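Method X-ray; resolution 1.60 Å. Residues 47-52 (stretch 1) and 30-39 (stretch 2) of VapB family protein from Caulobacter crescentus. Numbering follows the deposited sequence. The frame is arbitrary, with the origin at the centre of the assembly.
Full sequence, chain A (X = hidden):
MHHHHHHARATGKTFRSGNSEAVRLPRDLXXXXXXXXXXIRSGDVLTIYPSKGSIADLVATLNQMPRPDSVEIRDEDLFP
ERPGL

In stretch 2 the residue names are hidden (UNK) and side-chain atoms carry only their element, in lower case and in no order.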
# COMPACT_ATOMS: atom_id res chain seq x y z
N THR A 47 -6.72 -7.75 18.60
CA THR A 47 -7.38 -6.46 18.44
C THR A 47 -7.10 -5.62 19.68
O THR A 47 -7.31 -6.09 20.80
CB THR A 47 -8.88 -6.64 18.23
OG1 THR A 47 -9.12 -7.44 17.07
CG2 THR A 47 -9.57 -5.30 18.04
N ILE A 48 -6.64 -4.39 19.47
CA ILE A 48 -6.16 -3.53 20.55
C ILE A 48 -6.83 -2.17 20.41
O ILE A 48 -6.89 -1.62 19.31
CB ILE A 48 -4.62 -3.39 20.49
CG1 ILE A 48 -3.97 -4.77 20.59
CG2 ILE A 48 -4.11 -2.49 21.60
CD1 ILE A 48 -2.44 -4.76 20.46
N TYR A 49 -7.40 -1.65 21.50
CA TYR A 49 -8.11 -0.37 21.43
C TYR A 49 -8.14 0.23 22.83
O TYR A 49 -7.86 -0.46 23.82
CB TYR A 49 -9.54 -0.54 20.87
CG TYR A 49 -10.41 -1.49 21.61
CD1 TYR A 49 -11.19 -1.04 22.68
CD2 TYR A 49 -10.46 -2.83 21.28
CE1 TYR A 49 -11.99 -1.91 23.40
CE2 TYR A 49 -11.27 -3.71 22.01
CZ TYR A 49 -12.03 -3.24 23.05
OH TYR A 49 -12.83 -4.09 23.78
N PRO A 50 -8.49 1.51 22.95
CA PRO A 50 -8.47 2.16 24.27
C PRO A 50 -9.55 1.60 25.18
O PRO A 50 -10.70 1.47 24.78
CB PRO A 50 -8.73 3.63 23.94
CG PRO A 50 -8.28 3.78 22.54
CD PRO A 50 -8.66 2.49 21.87
N SER A 51 -9.16 1.26 26.41
CA SER A 51 -10.12 0.79 27.41
C SER A 51 -11.01 1.96 27.85
O SER A 51 -10.52 2.93 28.44
CB SER A 51 -9.39 0.21 28.62
OG SER A 51 -8.55 -0.86 28.26
N LYS A 52 -12.31 1.87 27.56
CA LYS A 52 -13.23 2.95 27.87
C LYS A 52 -14.50 2.43 28.52
O LYS A 52 -15.53 3.12 28.53
CB LYS A 52 -13.57 3.74 26.60
CG LYS A 52 -12.38 4.49 26.01
CD LYS A 52 -12.16 5.85 26.63
CE LYS A 52 -13.28 6.82 26.23
NZ LYS A 52 -13.26 7.20 24.79
N UNK A 30 1.09 4.04 17.07
CA UNK A 30 1.24 3.91 18.51
C UNK A 30 0.13 4.66 19.24
O UNK A 30 -0.45 5.62 18.73
c UNK A 30 2.59 4.45 18.96
N UNK A 31 -0.18 4.19 20.44
CA UNK A 31 -1.13 4.84 21.32
C UNK A 31 -0.38 5.71 22.31
O UNK A 31 0.81 5.51 22.56
c UNK A 31 -5.08 2.75 20.20
c UNK A 31 -2.91 3.01 21.25
c UNK A 31 -4.19 3.48 20.98
c UNK A 31 -1.97 3.82 22.10
c UNK A 31 -2.53 1.78 20.74
c UNK A 31 -4.68 1.53 19.67
c UNK A 31 -3.41 1.04 19.95
N UNK A 32 -1.07 6.68 22.89
CA UNK A 32 -0.46 7.44 23.96
C UNK A 32 0.07 6.58 25.09
O UNK A 32 -0.48 5.51 25.37
N UNK A 33 1.12 7.05 25.78
CA UNK A 33 1.75 6.25 26.83
C UNK A 33 0.91 6.13 28.09
O UNK A 33 1.18 5.25 28.92
c UNK A 33 3.11 6.84 27.19
N UNK A 34 -0.09 6.99 28.28
CA UNK A 34 -0.97 6.88 29.44
C UNK A 34 -2.32 6.27 29.09
O UNK A 34 -3.21 6.23 29.95
c UNK A 34 -1.17 8.26 30.07
o UNK A 34 0.92 8.06 31.19
o UNK A 34 0.32 10.07 30.51
c UNK A 34 0.12 8.84 30.63
N UNK A 35 -2.49 5.80 27.86
CA UNK A 35 -3.75 5.21 27.43
C UNK A 35 -3.78 3.76 27.88
O UNK A 35 -2.96 2.94 27.44
c UNK A 35 -3.93 5.31 25.92
c UNK A 35 -3.71 6.75 25.46
c UNK A 35 -5.31 4.82 25.52
N UNK A 36 -4.71 3.43 28.77
CA UNK A 36 -5.00 2.04 29.06
C UNK A 36 -5.61 1.39 27.82
O UNK A 36 -6.49 1.98 27.19
c UNK A 36 -6.15 0.48 30.70
c UNK A 36 -5.94 1.92 30.25
o UNK A 36 -7.20 1.33 32.66
c UNK A 36 -6.52 0.40 32.16
o UNK A 36 -6.12 -0.58 32.82
N UNK A 37 -5.11 0.21 27.47
CA UNK A 37 -5.55 -0.51 26.28
C UNK A 37 -6.20 -1.82 26.69
O UNK A 37 -5.83 -2.44 27.69
c UNK A 37 -4.38 -0.83 25.34
c UNK A 37 -4.41 1.29 24.07
c UNK A 37 -2.35 -0.03 24.12
c UNK A 37 -3.58 0.40 24.89
N UNK A 38 -7.18 -2.21 25.89
CA UNK A 38 -7.75 -3.54 25.90
C UNK A 38 -7.15 -4.33 24.74
O UNK A 38 -7.07 -3.82 23.61
o UNK A 38 -9.81 -2.90 27.00
c UNK A 38 -9.27 -3.45 25.79
c UNK A 38 -9.86 -4.82 25.57
N UNK A 39 -6.72 -5.55 25.02
CA UNK A 39 -6.09 -6.44 24.06
C UNK A 39 -6.91 -7.72 24.03
O UNK A 39 -7.04 -8.40 25.05
c UNK A 39 -3.69 -5.57 24.53
c UNK A 39 -2.27 -6.07 24.23
c UNK A 39 -3.74 -4.93 25.90
c UNK A 39 -4.65 -6.76 24.45
O HOH W 1 -8.12 4.17 27.86

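Position 30 carries a single carbon and lies out of reach of stretch 1; it is Ala30. Position 31 has one carbon leading to a six-carbon ring with no oxygen, which makes it Phe31. Its CA-to-CB bond points toward stretch 1, and the ring lies obliquely against Ile48 and Pro50, with CE1 4.0 Å from Ile48 CG2 and CE2 4.0 Å from Pro50 CD.

Position 32 has no side-chain atoms: Gly32. It opens a type I turn running to position 35, where the backbone nitrogen returns a hydrogen bond to Gly32 O at 3.2 Å. Position 33, one carbon, is Ala33, exposed on the turn. At position 34 two carbons, the second bearing two oxygens, spell Asp34, poorly ordered and far from stretch 1.

Position 35 shows a carbon carrying two more, hence Val35. CG1 rests 4.0 Å from Pro50 CB, and CG2 lies 3.0 Å from where an ideal CB on Gly32 would sit, so a side chain there would clash. Position 36 is a chain of three carbons ending in two oxygens: Glu36. Glu36 CG comes to 3.7 Å from Ser51 OG, while the carboxylate stays clear; the hydrogen bond is made by the backbone, Ser51 N to Glu36 O at 2.9 Å. One water also donates to Glu36 O and to Ser51 O, at 2.8 Å each, bridging the two stretches.

Position 37 has four carbons forked at the second, the branching of Leu37. CA-to-CB points away overall, though CB still touches stretch 1, 3.8 Å from Tyr49 O; Leu37 CD1 lies 3.9 Å from Ile48 CG2. Position 38 has one carbon carrying an oxygen and a carbon: Thr38. Its OG1 and Ser51 OG are hydrogen-bonded at 2.7 Å, and its CB sits over one face of the Tyr49 ring, 4.1 Å from the centroid. Position 39, again four carbons forked at the second, is Leu39, whose CD2 meets Ile48 CD1 at 4.0 Å.

The contact is an antiparallel pairing with a compact rule set. Thr38 and Tyr49 form the hydrogen-bonded pair: Thr38 N gives to Tyr49 O at 2.8 Å, and Tyr49 N gives to Thr38 O at 3.0 Å. Alternation then sorts the side chains. Ile48 and Leu39 share one sheet face, where Ile48 also reaches Phe31 and Leu37; Thr38 and Tyr49 share the other. Pro50, lacking an amide hydrogen, occupies a non-hydrogen-bonded site opposite Leu37, so the ladder loses nothing, and Ser51 N resumes it at Glu36 O.

Stretch 2, residues 30-39: AFGADVELTL
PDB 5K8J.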